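Local coordinates for protein Tox3 (PDB 6WES) that is a necrotrophic effector of a fungal wheat pathogen, probably recognised through host Snn3 and made with a pro-domain that a protease is thought to remove, at residues A[90-95]-A[131-136]. Residues are numbered along the deposited sequence; the frame is centred on the assembly and turned at random.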
ATOM      1  N   PRO A  90       9.481  27.235 -18.837  1.00 24.95           N
ATOM      2  CA  PRO A  90       8.885  25.894 -18.773  1.00 22.59           C
ATOM      3  C   PRO A  90       7.990  25.756 -17.534  1.00 17.92           C
ATOM      4  O   PRO A  90       8.089  26.543 -16.599  1.00 20.12           O
ATOM      5  CB  PRO A  90      10.109  24.962 -18.654  1.00 24.03           C
ATOM      6  CG  PRO A  90      11.307  25.822 -18.933  1.00 27.04           C
ATOM      7  CD  PRO A  90      10.921  27.207 -18.538  1.00 26.63           C
ATOM      8  N   PRO A  91       7.078  24.801 -17.557  1.00 14.38           N
ATOM      9  CA  PRO A  91       6.257  24.537 -16.370  1.00 13.88           C
ATOM     10  C   PRO A  91       7.110  23.959 -15.253  1.00 16.95           C
ATOM     11  O   PRO A  91       8.247  23.526 -15.454  1.00 16.31           O
ATOM     12  CB  PRO A  91       5.275  23.483 -16.882  1.00 14.36           C
ATOM     13  CG  PRO A  91       6.067  22.727 -17.918  1.00 15.39           C
ATOM     14  CD  PRO A  91       6.819  23.833 -18.628  1.00 14.96           C
ATOM     15  N   THR A  92       6.536  23.943 -14.053  1.00 14.35           N
ATOM     16  CA  THR A  92       7.092  23.149 -12.965  1.00 13.78           C
ATOM     17  C   THR A  92       6.479  21.763 -13.056  1.00 14.46           C
ATOM     18  O   THR A  92       5.254  21.612 -12.993  1.00 16.44           O
ATOM     19  CB  THR A  92       6.759  23.771 -11.612  1.00 16.76           C
ATOM     20  OG1 THR A  92       7.283  25.100 -11.577  1.00 20.95           O
ATOM     21  CG2 THR A  92       7.390  22.946 -10.482  1.00 20.39           C
ATOM     22  N   ARG A  93       7.317  20.751 -13.218  1.00 12.42           N
ATOM     23  CA  ARG A  93       6.847  19.379 -13.296  1.00 12.66           C
ATOM     24  C   ARG A  93       7.377  18.607 -12.102  1.00 12.15           C
ATOM     25  O   ARG A  93       8.576  18.656 -11.804  1.00 13.16           O
ATOM     26  CB  ARG A  93       7.305  18.727 -14.595  1.00 15.62           C
ATOM     27  CG  ARG A  93       6.879  19.525 -15.821  1.00 20.51           C
ATOM     28  CD  ARG A  93       6.924  18.690 -17.081  1.00 23.00           C
ATOM     29  NE  ARG A  93       5.957  17.602 -17.036  1.00 27.18           N
ATOM     30  CZ  ARG A  93       5.739  16.765 -18.044  1.00 31.47           C
ATOM     31  NH1 ARG A  93       6.422  16.899 -19.173  1.00 32.15           N
ATOM     32  NH2 ARG A  93       4.843  15.794 -17.916  1.00 32.94           N
ATOM     33  N   CYS A  94       6.479  17.917 -11.412  1.00 10.88           N
ATOM     34  CA  CYS A  94       6.829  17.236 -10.174  1.00 11.36           C
ATOM     35  C   CYS A  94       6.452  15.773 -10.261  1.00 11.46           C
ATOM     36  O   CYS A  94       5.335  15.434 -10.657  1.00 13.48           O
ATOM     37  CB  CYS A  94       6.086  17.855  -8.986  1.00 11.91           C
ATOM     38  SG  CYS A  94       6.487  19.611  -8.713  1.00 18.36           S
ATOM     39  N   LEU A  95       7.352  14.919  -9.816  1.00 11.40           N
ATOM     40  CA  LEU A  95       7.074  13.503  -9.664  1.00 11.60           C
ATOM     41  C   LEU A  95       6.875  13.208  -8.184  1.00 10.79           C
ATOM     42  O   LEU A  95       7.654  13.666  -7.346  1.00 11.44           O
ATOM     43  CB  LEU A  95       8.255  12.683 -10.186  1.00 17.22           C
ATOM     44  CG  LEU A  95       8.027  11.179 -10.057  1.00 21.44           C
ATOM     45  CD1 LEU A  95       6.873  10.688 -10.913  1.00 23.02           C
ATOM     46  CD2 LEU A  95       9.295  10.436 -10.403  1.00 26.05           C
ATOM     47  N   CYS A 131      10.783  18.088  -7.951  1.00 15.54           N
ATOM     48  CA  CYS A 131      10.262  19.018  -8.947  1.00 15.44           C
ATOM     49  C   CYS A 131      11.386  19.670  -9.745  1.00 18.07           C
ATOM     50  O   CYS A 131      12.480  19.909  -9.230  1.00 21.60           O
ATOM     51  CB  CYS A 131       9.453  20.155  -8.327  1.00 19.27           C
ATOM     52  SG  CYS A 131       8.055  19.600  -7.396  1.00 21.62           S
ATOM     53  N   ILE A 132      11.093  19.976 -11.004  1.00 16.17           N
ATOM     54  CA  ILE A 132      12.009  20.727 -11.857  1.00 20.18           C
ATOM     55  C   ILE A 132      11.201  21.708 -12.699  1.00 18.07           C
ATOM     56  O   ILE A 132      10.046  21.455 -13.057  1.00 16.13           O
ATOM     57  CB  ILE A 132      12.852  19.779 -12.748  1.00 25.58           C
ATOM     58  CG1 ILE A 132      13.890  20.558 -13.552  1.00 31.60           C
ATOM     59  CG2 ILE A 132      11.976  18.997 -13.711  1.00 24.81           C
ATOM     60  CD1 ILE A 132      14.958  19.669 -14.166  1.00 34.25           C
ATOM     61  N   ARG A 133      11.822  22.840 -13.036  1.00 18.14           N
ATOM     62  CA  ARG A 133      11.259  23.735 -14.046  1.00 22.34           C
ATOM     63  C   ARG A 133      11.810  23.266 -15.389  1.00 22.03           C
ATOM     64  O   ARG A 133      12.933  23.605 -15.771  1.00 23.72           O
ATOM     65  CB  ARG A 133      11.669  25.172 -13.755  1.00 29.19           C
ATOM     66  CG  ARG A 133      10.951  25.823 -12.592  1.00 35.24           C
ATOM     67  CD  ARG A 133       9.694  26.542 -13.057  1.00 39.99           C
ATOM     68  NE  ARG A 133       9.850  27.131 -14.386  1.00 44.41           N
ATOM     69  CZ  ARG A 133       9.965  28.434 -14.626  1.00 46.99           C
ATOM     70  NH1 ARG A 133       9.946  29.304 -13.623  1.00 49.47           N
ATOM     71  NH2 ARG A 133      10.094  28.869 -15.871  1.00 46.43           N
ATOM     72  N   ALA A 134      11.020  22.473 -16.111  1.00 18.67           N
ATOM     73  CA  ALA A 134      11.475  21.856 -17.351  1.00 21.59           C
ATOM     74  C   ALA A 134      10.274  21.283 -18.091  1.00 24.37           C
ATOM     75  O   ALA A 134       9.177  21.157 -17.543  1.00 23.26           O
ATOM     76  CB  ALA A 134      12.510  20.760 -17.075  1.00 24.64           C
ATOM     77  N   ASP A 135      10.502  20.916 -19.347  1.00 27.24           N
ATOM     78  CA  ASP A 135       9.443  20.366 -20.182  1.00 31.66           C
ATOM     79  C   ASP A 135       9.256  18.860 -20.012  1.00 35.08           C
ATOM     80  O   ASP A 135       8.363  18.293 -20.649  1.00 36.81           O
ATOM     81  CB  ASP A 135       9.707  20.691 -21.656  1.00 34.89           C
ATOM     82  CG  ASP A 135       9.849  22.188 -21.919  1.00 36.91           C
ATOM     83  OD1 ASP A 135       8.910  22.952 -21.599  1.00 35.49           O
ATOM     84  OD2 ASP A 135      10.900  22.603 -22.463  1.00 37.38           O
ATOM     85  N   GLU A 136      10.057  18.201 -19.166  1.00 35.64           N
ATOM     86  CA  GLU A 136      10.023  16.754 -18.999  1.00 37.66           C
ATOM     87  C   GLU A 136       9.764  16.433 -17.532  1.00 34.61           C
ATOM     88  O   GLU A 136      10.294  17.125 -16.658  1.00 33.97           O
ATOM     89  CB  GLU A 136      11.406  16.184 -19.365  1.00 44.28           C
ATOM     90  CG  GLU A 136      11.957  16.680 -20.709  1.00 51.92           C
ATOM     91  CD  GLU A 136      13.127  17.652 -20.555  1.00 58.22           C
ATOM     92  OE1 GLU A 136      14.286  17.187 -20.475  1.00 60.79           O
ATOM     93  OE2 GLU A 136      12.894  18.883 -20.538  1.00 59.84           O
TER
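Cys94 and Cys131 face each other as a non-hydrogen-bonded antiparallel pair, their CA atoms 4.1 Å apart, and a disulfide joins them directly across the two strands. In each cysteine SG stands anti to its own carbonyl carbon (chi1 near -60°), which brings the two sulfurs together on one face of the sheet, and the bridge closes with a chi3 of 111°. Such a cross-strand disulfide pins the register, and the hydrogen-bonded pair next along, Arg93 and Ile132, locks it by two backbone bonds: Arg93 N donates to Ile132 O at 2.8 Å and Ile132 N returns one to Arg93 O. Beyond the regular ladder, Ala134 N still reaches Pro91 O, at 3.0 Å.

Arg93, on the sheet face away from the disulfide, carries the contact into the loop after strand 126-133. Its CB lies near Glu136 O; CG and CD run beside Ala134 O, CG at 3.3 Å. Past a bend at chi3 (65°), NE lies near the carbonyl carbon of Glu136, CZ about equally far from that carbon and Asp135 O, and NH1 donates to Asp135 O at 2.8 Å, an acceptor in the guanidinium plane though the donor stands above the carbonyl plane. On the cysteine face, Thr92 OG1 meets Arg133 CD at 3.2 Å, while Arg133 NE bonds weakly to Pro90 O.

In the antiparallel beta barrel, 92-105 lies between 72-85 and 126-133; this surface contact is centred about 27 Å from the chain centre.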